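Local structure of uncharacterized protein (Bacillus thuringiensis serovar kurstaki, 4XE7) at residues L125-I128 against P129-S133; Y401-S404 against R405-I409; L272-I275 against K276-F279; D338-M341 against D342-K346. The protein is a bacterial actin-like ParM protein, captured here without nucleotide, that probably polymerises into cytoskeletal filaments serving plasmid segregation. One frame throughout, in Å; residues are numbered along the deposited sequence.

Contact 1: residues L125-I128 against P129-S133; sequences LHLI and PLFTS
Leu127, Leu130 and Phe131 form the apolar centre of this contact within helix 123-140 of the actin-like fold, a helix kinked at Pro129. The branch ends of Leu127 and Leu130 meet obliquely through their CD2 methyls, 4.2 Å apart. Leu127 CB lies at the same distance from CE2 of Phe131, one turn further on; with CG anti to its carbonyl carbon (chi1 -71°), the Phe131 ring leans back toward the preceding turn. At the kink Ile128 CB and Pro129 CD are 3.4 Å apart, a closeness set largely by the peptide link into the proline. The proline nitrogen has no hydrogen to give, and its ring carbon CD occupies the space in front of Leu125 O at 2.9 Å, leaving that buried carbonyl without a hydrogen-bond partner. Ile128 packs on Ile77 and Trp91, and Phe131 meets the ring of His175, so the helix rests on strands 73-79, 90-93 and 173-179 of the eight-stranded sheet. Beyond the kink the regular bonding resumes, with Phe131 N giving a nearly straight bond to Leu127 O (2.8 Å, 177° at the hydrogen). At the polar edge Ile128 O is gripped twice by Thr132, from opposite faces of its carbonyl plane: the backbone N donates at 3.0 Å, while the hydroxyl OG1 reaches Ile128 O at 2.7 Å.

Contact 2: residues Y401-S404 against R405-I409; sequences YFTS and RSYLI
With OG1 of Thr403 beside its backbone N (chi1 -59°), the methyl CG2 stands anti to that N and is the branch laid against the ring of Tyr407, which points the same way (chi1 -61°). They lie in the first turns of helix 402-418, the C-terminal helix of this actin-like fold, with Tyr401 as its N-cap residue. The threonine methyl CG2 sits 3.5 Å from Tyr407 CZ, near the hydroxyl end of the ring, while Thr403 O lies over one face, offset toward the rim and 3.3 Å from CG. Tyr407 N also donates to Thr403 O, in a bond of 173° at the hydrogen, so this carbonyl meets both the amide and the ring of one residue. On another side of the helix Arg405 runs past Tyr401, its CD 4.0 Å from Tyr401 CB, and bends at chi3; its guanidinium forms a salt bridge with Asp212. CD also lies at the edge of the Phe402 ring. Ser404 OG bonds to Ser25 on strand 21-27, and the Tyr401 ring makes a cation-pi contact with Lys23, joining the helix start to the large sheet. Arg405 N closes the first turn by donating to Tyr401 O at 2.7 Å.

Contact 3: residues L272-I275 against K276-F279; sequences LKNI and KERF
Ile275 and Phe279 stand one turn apart on the same side of helix 265-279, at its C-terminal end, and lie alongside each other. Followed outward, the Phe279 side chain begins with CB, 3.9 Å from Ile275 O. The chain then turns at CG, and with the ring plane turned about perpendicular to the plane of CA, CB and CG (chi2 -90°) one edge swings back toward the preceding turn. Here CD2 comes within 3.3 Å of Ile275 O, which lies in the plane of the ring at its edge, a placement suited to a weak C-H...O attraction. CD2 and the next atom, CE2, both touch the CG2 methyl of Ile275, each at 4.0 Å. The same carbonyl accepts the main-chain bond from Phe279 N (3.1 Å, 167° at the hydrogen) and a weak second one from Arg278 N.

Round the helix, on its more exposed side, the extended Glu277 chain carries its carboxylate alongside the Asn274 amide, the two planes 55° apart; Asn274 OD1 and Glu277 OE1, both acceptors as modelled, touch at 3.5 Å without a hydrogen bond. Lys276 is extended as well, and its NZ is held by the main-chain oxygens of Glu292 and Glu294. The buried face packs against helices 300-317 and 337-362 and strands 326-329 and 332-335: Ile275 lies on Phe303 of helix 300-317, and the Phe279 ring meets Trp329 of strand 326-329 edge-to-face and touches Val332 and Glu334 of strand 332-335.

Contact 4: residues D338-M341 against D342-K346; sequences DIVM and DGMLK
Met341 curls beside its own turn, and Met344 and Leu345 reach back from the next turn to pack on it. Its CG is anti to the backbone N, but the chain bends at chi2 (55°) and again at chi3 (45°), curling the thioether into a hook. On one flank CG packs against Leu345 CD1 at 3.7 Å, with the sulfur SD 3.8 Å from Leu345 CG, so the leucine's branch point fits against the bend. The hook's terminal methyl points elsewhere: Met341 CE touches Met344 SD, 3.7 Å away.

Met344 is straight where Met341 is curled. Extended beyond CG, it lies alongside Val340, and its CE methyl fits against Val340 CG1 at 3.6 Å. Met344 SD touches both Val340 CG1 and Met341 CE, which meet it from directions roughly at right angles. Gly343 N makes only a weak bond to Ile339 O; Met344 N gives a straighter one to Val340 O (2.9 Å, 170° at the hydrogen). At the exposed edge Asp338 O lies closest to the carboxylate carbon, Asp342 CG, at 2.9 Å; the carboxylate oxygens, acceptors like it, cannot bond to it, while Asp342 N donates to the same carbonyl.

The buried face includes Ile339, Val340 and Met344. Ile339 lies against helix 265-279, while Val340 and Met344 pack on Phe325 and against helix 300-317 through Leu307 and Val308 respectively. Val340 also reaches Ile271 of helix 265-279, placing this start of helix 337-362 between those two helices and the loop bearing Phe325.

Along the chain the order is contact 1, contact 3, contact 4, contact 2. Contacts 3 and 4, with centres 13 Å apart, touch directly: Arg278 NH2 and Asp338 OD2 form a salt bridge (2.5 Å, short for such a pair), and Ile339 packs on Asn274 and Ile275, joining helices 265-279 and 337-362. Contacts 1 and 2, about 17 Å apart between centres, do not touch, but helices 123-140 and 402-418 both pack on the eight-stranded sheet. Contact 1 lies about 43 Å from contact 3, across the centre of the chain. The last helix thus returns the chain to the sheet built from its first half, as expected for a two-domain actin-like fold.

Contact 1: residues L125-I128 against P129-S133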
loop_
_atom_site.group_PDB
_atom_site.type_symbol
_atom_site.label_atom_id
_atom_site.label_comp_id
_atom_site.label_asym_id
_atom_site.label_seq_id
_atom_site.Cartn_x
_atom_site.Cartn_y
_atom_site.Cartn_z
ATOM N N LEU A 125 -1.433 18.506 -5.977
ATOM C CA LEU A 125 -2.187 17.326 -5.528
ATOM C C LEU A 125 -1.273 16.215 -5.006
ATOM O O LEU A 125 -1.640 15.473 -4.093
ATOM C CB LEU A 125 -3.041 16.739 -6.658
ATOM C CG LEU A 125 -4.104 17.594 -7.340
ATOM C CD1 LEU A 125 -4.749 16.822 -8.498
ATOM C CD2 LEU A 125 -5.154 18.045 -6.324
ATOM N N HIS A 126 -0.097 16.086 -5.614
ATOM C CA HIS A 126 0.791 14.970 -5.319
ATOM C C HIS A 126 1.952 15.375 -4.429
ATOM O O HIS A 126 2.420 14.568 -3.639
ATOM C CB HIS A 126 1.285 14.344 -6.634
ATOM C CG HIS A 126 0.168 13.782 -7.462
ATOM N ND1 HIS A 126 -0.416 12.563 -7.186
ATOM C CD2 HIS A 126 -0.517 14.299 -8.505
ATOM C CE1 HIS A 126 -1.396 12.345 -8.044
ATOM N NE2 HIS A 126 -1.484 13.383 -8.852
ATOM N N LEU A 127 2.404 16.626 -4.532
ATOM C CA LEU A 127 3.497 17.083 -3.670
ATOM C C LEU A 127 3.074 17.230 -2.210
ATOM O O LEU A 127 3.819 16.849 -1.287
ATOM C CB LEU A 127 4.061 18.411 -4.163
ATOM C CG LEU A 127 4.832 18.333 -5.481
ATOM C CD1 LEU A 127 5.174 19.734 -5.974
ATOM C CD2 LEU A 127 6.084 17.481 -5.330
ATOM N N ILE A 128 1.883 17.772 -1.989
ATOM C CA ILE A 128 1.437 18.011 -0.620
ATOM C C ILE A 128 1.339 16.691 0.178
ATOM O O ILE A 128 1.880 16.607 1.276
ATOM C CB ILE A 128 0.124 18.806 -0.599
ATOM C CG1 ILE A 128 0.422 20.271 -0.984
ATOM C CG2 ILE A 128 -0.524 18.723 0.781
ATOM C CD1 ILE A 128 -0.792 21.172 -1.196
ATOM N N PRO A 129 0.701 15.645 -0.379
ATOM C CA PRO A 129 0.729 14.383 0.370
ATOM C C PRO A 129 2.121 13.764 0.477
ATOM O O PRO A 129 2.418 13.145 1.500
ATOM C CB PRO A 129 -0.204 13.477 -0.436
ATOM C CG PRO A 129 -1.145 14.454 -1.108
ATOM C CD PRO A 129 -0.249 15.583 -1.500
ATOM N N LEU A 130 2.960 13.936 -0.532
ATOM C CA LEU A 130 4.324 13.407 -0.457
ATOM C C LEU A 130 5.103 14.066 0.682
ATOM O O LEU A 130 5.673 13.378 1.527
ATOM C CB LEU A 130 5.054 13.602 -1.796
ATOM C CG LEU A 130 6.583 13.508 -1.784
ATOM C CD1 LEU A 130 7.053 12.038 -1.696
ATOM C CD2 LEU A 130 7.194 14.178 -2.992
ATOM N N PHE A 131 5.128 15.398 0.712
ATOM C CA PHE A 131 5.868 16.112 1.758
ATOM C C PHE A 131 5.284 15.822 3.126
ATOM O O PHE A 131 6.011 15.697 4.112
ATOM C CB PHE A 131 5.868 17.623 1.510
ATOM C CG PHE A 131 6.721 18.039 0.350
ATOM C CD1 PHE A 131 7.884 17.356 0.051
ATOM C CD2 PHE A 131 6.359 19.114 -0.444
ATOM C CE1 PHE A 131 8.680 17.746 -1.027
ATOM C CE2 PHE A 131 7.145 19.504 -1.519
ATOM C CZ PHE A 131 8.303 18.826 -1.811
ATOM N N THR A 132 3.965 15.708 3.177
ATOM C CA THR A 132 3.290 15.393 4.427
ATOM C C THR A 132 3.699 14.010 4.917
ATOM O O THR A 132 3.921 13.816 6.121
ATOM C CB THR A 132 1.756 15.470 4.273
ATOM O OG1 THR A 132 1.392 16.812 3.935
ATOM C CG2 THR A 132 1.058 15.074 5.563
ATOM N N SER A 133 3.826 13.053 3.995
ATOM C CA SER A 133 4.213 11.700 4.392
ATOM C C SER A 133 5.634 11.709 4.977
ATOM O O SER A 133 5.897 11.062 6.006
ATOM C CB SER A 133 4.115 10.719 3.211
ATOM O OG SER A 133 5.211 10.855 2.312
#

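Contact 2: residues Y401-S404 against R405-I409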
loop_
_atom_site.group_PDB
_atom_site.type_symbol
_atom_site.label_atom_id
_atom_site.label_comp_id
_atom_site.label_asym_id
_atom_site.label_seq_id
_atom_site.Cartn_x
_atom_site.Cartn_y
_atom_site.Cartn_z
ATOM N N TYR A 401 2.854 -2.400 -0.195
ATOM C CA TYR A 401 4.006 -1.510 -0.102
ATOM C C TYR A 401 5.256 -2.038 -0.823
ATOM O O TYR A 401 6.365 -1.593 -0.562
ATOM C CB TYR A 401 4.309 -1.242 1.378
ATOM C CG TYR A 401 3.171 -0.517 2.061
ATOM C CD1 TYR A 401 2.968 0.850 1.847
ATOM C CD2 TYR A 401 2.280 -1.189 2.884
ATOM C CE1 TYR A 401 1.928 1.523 2.447
ATOM C CE2 TYR A 401 1.224 -0.526 3.484
ATOM C CZ TYR A 401 1.054 0.830 3.270
ATOM O OH TYR A 401 0.007 1.504 3.874
ATOM N N PHE A 402 5.081 -2.991 -1.729
ATOM C CA PHE A 402 6.232 -3.580 -2.417
ATOM C C PHE A 402 6.969 -2.523 -3.253
ATOM O O PHE A 402 8.189 -2.583 -3.424
ATOM C CB PHE A 402 5.797 -4.747 -3.322
ATOM C CG PHE A 402 5.706 -6.096 -2.614
ATOM C CD1 PHE A 402 6.037 -6.239 -1.280
ATOM C CD2 PHE A 402 5.305 -7.229 -3.320
ATOM C CE1 PHE A 402 5.973 -7.474 -0.661
ATOM C CE2 PHE A 402 5.240 -8.461 -2.714
ATOM C CZ PHE A 402 5.570 -8.590 -1.374
ATOM N N THR A 403 6.219 -1.562 -3.785
ATOM C CA THR A 403 6.829 -0.493 -4.569
ATOM C C THR A 403 7.651 0.443 -3.678
ATOM O O THR A 403 8.813 0.720 -3.975
ATOM C CB THR A 403 5.778 0.315 -5.321
ATOM O OG1 THR A 403 5.050 -0.559 -6.192
ATOM C CG2 THR A 403 6.434 1.437 -6.129
ATOM N N SER A 404 7.054 0.935 -2.595
ATOM C CA SER A 404 7.792 1.815 -1.687
ATOM C C SER A 404 8.932 1.085 -0.982
ATOM O O SER A 404 9.997 1.668 -0.770
ATOM C CB SER A 404 6.865 2.461 -0.648
ATOM O OG SER A 404 5.988 1.527 -0.053
ATOM N N ARG A 405 8.718 -0.177 -0.605
ATOM C CA ARG A 405 9.790 -0.966 -0.013
ATOM C C ARG A 405 10.940 -1.170 -0.991
ATOM O O ARG A 405 12.106 -1.143 -0.585
ATOM C CB ARG A 405 9.276 -2.331 0.474
ATOM C CG ARG A 405 8.363 -2.230 1.678
ATOM C CD ARG A 405 7.574 -3.511 1.903
ATOM N NE ARG A 405 8.449 -4.600 2.286
ATOM C CZ ARG A 405 8.724 -4.939 3.540
ATOM N NH1 ARG A 405 8.187 -4.282 4.548
ATOM N NH2 ARG A 405 9.543 -5.944 3.783
ATOM N N SER A 406 10.623 -1.375 -2.270
ATOM C CA SER A 406 11.669 -1.523 -3.293
ATOM C C SER A 406 12.504 -0.253 -3.405
ATOM O O SER A 406 13.732 -0.308 -3.425
ATOM C CB SER A 406 11.065 -1.856 -4.662
ATOM O OG SER A 406 10.381 -3.098 -4.635
ATOM N N TYR A 407 11.830 0.883 -3.510
ATOM C CA TYR A 407 12.527 2.161 -3.505
ATOM C C TYR A 407 13.395 2.276 -2.248
ATOM O O TYR A 407 14.565 2.632 -2.331
ATOM C CB TYR A 407 11.533 3.326 -3.595
ATOM C CG TYR A 407 10.684 3.339 -4.866
ATOM C CD1 TYR A 407 11.030 2.549 -5.959
ATOM C CD2 TYR A 407 9.538 4.129 -4.963
ATOM C CE1 TYR A 407 10.277 2.550 -7.114
ATOM C CE2 TYR A 407 8.763 4.140 -6.139
ATOM C CZ TYR A 407 9.152 3.346 -7.206
ATOM O OH TYR A 407 8.425 3.314 -8.376
ATOM N N LEU A 408 12.828 1.956 -1.081
ATOM C CA LEU A 408 13.572 2.078 0.175
ATOM C C LEU A 408 14.861 1.235 0.145
ATOM O O LEU A 408 15.941 1.726 0.475
ATOM C CB LEU A 408 12.695 1.669 1.372
ATOM C CG LEU A 408 13.370 1.552 2.750
ATOM C CD1 LEU A 408 14.072 2.851 3.165
ATOM C CD2 LEU A 408 12.370 1.124 3.825
ATOM N N ILE A 409 14.745 -0.030 -0.249
ATOM C CA ILE A 409 15.923 -0.900 -0.357
ATOM C C ILE A 409 16.970 -0.331 -1.339
ATOM O O ILE A 409 18.172 -0.335 -1.048
ATOM C CB ILE A 409 15.515 -2.324 -0.789
ATOM C CG1 ILE A 409 14.663 -2.977 0.307
ATOM C CG2 ILE A 409 16.741 -3.196 -1.094
ATOM C CD1 ILE A 409 13.733 -4.058 -0.212
#

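Contact 3: residues L272-I275 against K276-F279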
loop_
_atom_site.group_PDB
_atom_site.type_symbol
_atom_site.label_atom_id
_atom_site.label_comp_id
_atom_site.label_asym_id
_atom_site.label_seq_id
_atom_site.Cartn_x
_atom_site.Cartn_y
_atom_site.Cartn_z
ATOM N N LEU A 272 -20.134 -14.687 2.047
ATOM C CA LEU A 272 -20.934 -13.941 3.027
ATOM C C LEU A 272 -22.382 -14.395 2.998
ATOM O O LEU A 272 -23.010 -14.555 4.054
ATOM C CB LEU A 272 -20.826 -12.430 2.770
ATOM C CG LEU A 272 -19.391 -11.995 3.104
ATOM C CD1 LEU A 272 -19.140 -10.574 2.697
ATOM C CD2 LEU A 272 -19.111 -12.173 4.584
ATOM N N LYS A 273 -22.908 -14.622 1.795
ATOM C CA LYS A 273 -24.283 -15.104 1.663
ATOM C C LYS A 273 -24.492 -16.461 2.321
ATOM O O LYS A 273 -25.472 -16.660 3.064
ATOM C CB LYS A 273 -24.697 -15.198 0.189
ATOM C CG LYS A 273 -25.917 -16.104 -0.006
ATOM C CD LYS A 273 -26.515 -15.977 -1.404
ATOM C CE LYS A 273 -26.194 -17.186 -2.261
ATOM N NZ LYS A 273 -24.741 -17.266 -2.571
ATOM N N ASN A 274 -23.589 -17.402 2.022
ATOM C CA ASN A 274 -23.622 -18.741 2.615
ATOM C C ASN A 274 -23.427 -18.729 4.124
ATOM O O ASN A 274 -23.992 -19.569 4.829
ATOM C CB ASN A 274 -22.551 -19.649 1.988
ATOM C CG ASN A 274 -22.844 -19.979 0.546
ATOM O OD1 ASN A 274 -24.003 -20.028 0.148
ATOM N ND2 ASN A 274 -21.800 -20.196 -0.248
ATOM N N ILE A 275 -22.600 -17.808 4.623
ATOM C CA ILE A 275 -22.411 -17.680 6.071
ATOM C C ILE A 275 -23.726 -17.299 6.765
ATOM O O ILE A 275 -24.098 -17.876 7.797
ATOM C CB ILE A 275 -21.304 -16.648 6.421
ATOM C CG1 ILE A 275 -19.931 -17.278 6.158
ATOM C CG2 ILE A 275 -21.411 -16.199 7.898
ATOM C CD1 ILE A 275 -18.765 -16.395 6.453
ATOM N N LYS A 276 -24.434 -16.333 6.197
ATOM C CA LYS A 276 -25.726 -15.964 6.746
ATOM C C LYS A 276 -26.696 -17.141 6.677
ATOM O O LYS A 276 -27.415 -17.433 7.638
ATOM C CB LYS A 276 -26.319 -14.772 6.015
ATOM C CG LYS A 276 -27.746 -14.534 6.481
ATOM C CD LYS A 276 -28.234 -13.129 6.284
ATOM C CE LYS A 276 -29.687 -13.043 6.755
ATOM N NZ LYS A 276 -30.206 -11.668 6.633
ATOM N N GLU A 277 -26.704 -17.814 5.533
ATOM C CA GLU A 277 -27.609 -18.928 5.319
ATOM C C GLU A 277 -27.414 -19.973 6.411
ATOM O O GLU A 277 -28.375 -20.552 6.922
ATOM C CB GLU A 277 -27.371 -19.516 3.925
ATOM C CG GLU A 277 -28.286 -20.656 3.530
ATOM C CD GLU A 277 -28.051 -21.111 2.092
ATOM O OE1 GLU A 277 -27.300 -20.427 1.361
ATOM O OE2 GLU A 277 -28.620 -22.154 1.699
ATOM N N ARG A 278 -26.162 -20.179 6.805
ATOM C CA ARG A 278 -25.862 -21.166 7.836
ATOM C C ARG A 278 -26.254 -20.742 9.244
ATOM O O ARG A 278 -26.763 -21.555 10.001
ATOM C CB ARG A 278 -24.392 -21.523 7.799
ATOM C CG ARG A 278 -24.208 -22.742 6.951
ATOM C CD ARG A 278 -24.260 -24.006 7.772
ATOM N NE ARG A 278 -22.947 -24.196 8.338
ATOM C CZ ARG A 278 -21.906 -24.604 7.630
ATOM N NH1 ARG A 278 -22.055 -24.901 6.345
ATOM N NH2 ARG A 278 -20.725 -24.729 8.213
ATOM N N PHE A 279 -26.035 -19.479 9.594
ATOM C CA PHE A 279 -26.534 -18.980 10.866
ATOM C C PHE A 279 -28.048 -19.125 10.935
ATOM O O PHE A 279 -28.587 -19.445 11.989
ATOM C CB PHE A 279 -26.130 -17.517 11.097
ATOM C CG PHE A 279 -24.795 -17.369 11.772
ATOM C CD1 PHE A 279 -24.706 -17.324 13.156
ATOM C CD2 PHE A 279 -23.625 -17.283 11.025
ATOM C CE1 PHE A 279 -23.478 -17.188 13.792
ATOM C CE2 PHE A 279 -22.387 -17.147 11.654
ATOM C CZ PHE A 279 -22.318 -17.104 13.047
#

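Contact 4: residues D338-M341 against D342-K346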
loop_
_atom_site.group_PDB
_atom_site.type_symbol
_atom_site.label_atom_id
_atom_site.label_comp_id
_atom_site.label_asym_id
_atom_site.label_seq_id
_atom_site.Cartn_x
_atom_site.Cartn_y
_atom_site.Cartn_z
ATOM N N ASP A 338 -15.853 -24.791 6.253
ATOM C CA ASP A 338 -16.265 -25.336 4.951
ATOM C C ASP A 338 -16.729 -24.267 3.963
ATOM O O ASP A 338 -16.398 -24.323 2.779
ATOM C CB ASP A 338 -17.381 -26.378 5.116
ATOM C CG ASP A 338 -18.703 -25.773 5.610
ATOM O OD1 ASP A 338 -19.722 -25.896 4.884
ATOM O OD2 ASP A 338 -18.728 -25.185 6.725
ATOM N N ILE A 339 -17.525 -23.315 4.428
ATOM C CA ILE A 339 -18.038 -22.264 3.550
ATOM C C ILE A 339 -16.927 -21.343 3.038
ATOM O O ILE A 339 -16.871 -21.019 1.848
ATOM C CB ILE A 339 -19.103 -21.439 4.286
ATOM C CG1 ILE A 339 -20.325 -22.316 4.565
ATOM C CG2 ILE A 339 -19.474 -20.195 3.509
ATOM C CD1 ILE A 339 -21.302 -21.710 5.561
ATOM N N VAL A 340 -16.035 -20.942 3.937
ATOM C CA VAL A 340 -14.956 -20.030 3.577
ATOM C C VAL A 340 -13.941 -20.758 2.695
ATOM O O VAL A 340 -13.586 -20.263 1.631
ATOM C CB VAL A 340 -14.251 -19.440 4.834
ATOM C CG1 VAL A 340 -12.970 -18.657 4.446
ATOM C CG2 VAL A 340 -15.219 -18.573 5.637
ATOM N N MET A 341 -13.499 -21.944 3.116
ATOM C CA MET A 341 -12.514 -22.721 2.328
ATOM C C MET A 341 -13.033 -23.022 0.914
ATOM O O MET A 341 -12.252 -22.990 -0.047
ATOM C CB MET A 341 -12.128 -24.028 3.059
ATOM C CG MET A 341 -10.933 -24.762 2.468
ATOM S SD MET A 341 -9.403 -23.786 2.309
ATOM C CE MET A 341 -9.335 -22.972 3.844
ATOM N N ASP A 342 -14.340 -23.271 0.776
ATOM C CA ASP A 342 -14.962 -23.487 -0.550
ATOM C C ASP A 342 -14.771 -22.310 -1.510
ATOM O O ASP A 342 -14.429 -22.488 -2.688
ATOM C CB ASP A 342 -16.469 -23.745 -0.422
ATOM C CG ASP A 342 -16.795 -25.174 -0.015
ATOM O OD1 ASP A 342 -15.879 -26.025 -0.028
ATOM O OD2 ASP A 342 -17.975 -25.440 0.316
ATOM N N GLY A 343 -15.039 -21.113 -1.012
ATOM C CA GLY A 343 -14.874 -19.908 -1.799
ATOM C C GLY A 343 -13.404 -19.611 -2.054
ATOM O O GLY A 343 -13.045 -19.209 -3.162
ATOM N N MET A 344 -12.553 -19.805 -1.041
ATOM C CA MET A 344 -11.104 -19.634 -1.227
ATOM C C MET A 344 -10.534 -20.550 -2.338
ATOM O O MET A 344 -9.722 -20.132 -3.155
ATOM C CB MET A 344 -10.354 -19.914 0.075
ATOM C CG MET A 344 -10.495 -18.879 1.171
ATOM S SD MET A 344 -9.663 -19.438 2.678
ATOM C CE MET A 344 -9.557 -17.876 3.555
ATOM N N LEU A 345 -10.947 -21.812 -2.359
ATOM C CA LEU A 345 -10.340 -22.760 -3.284
ATOM C C LEU A 345 -10.946 -22.626 -4.676
ATOM O O LEU A 345 -10.263 -22.856 -5.677
ATOM C CB LEU A 345 -10.484 -24.190 -2.764
ATOM C CG LEU A 345 -9.754 -24.436 -1.452
ATOM C CD1 LEU A 345 -10.041 -25.844 -0.942
ATOM C CD2 LEU A 345 -8.266 -24.231 -1.643
ATOM N N LYS A 346 -12.226 -22.261 -4.735
ATOM C CA LYS A 346 -12.864 -21.939 -6.010
ATOM C C LYS A 346 -12.123 -20.764 -6.673
ATOM O O LYS A 346 -11.789 -20.788 -7.870
ATOM C CB LYS A 346 -14.340 -21.606 -5.789
ATOM C CG LYS A 346 -15.169 -21.483 -7.045
ATOM C CD LYS A 346 -16.614 -21.889 -6.775
ATOM C CE LYS A 346 -17.242 -21.056 -5.671
ATOM N NZ LYS A 346 -18.422 -21.745 -5.060
#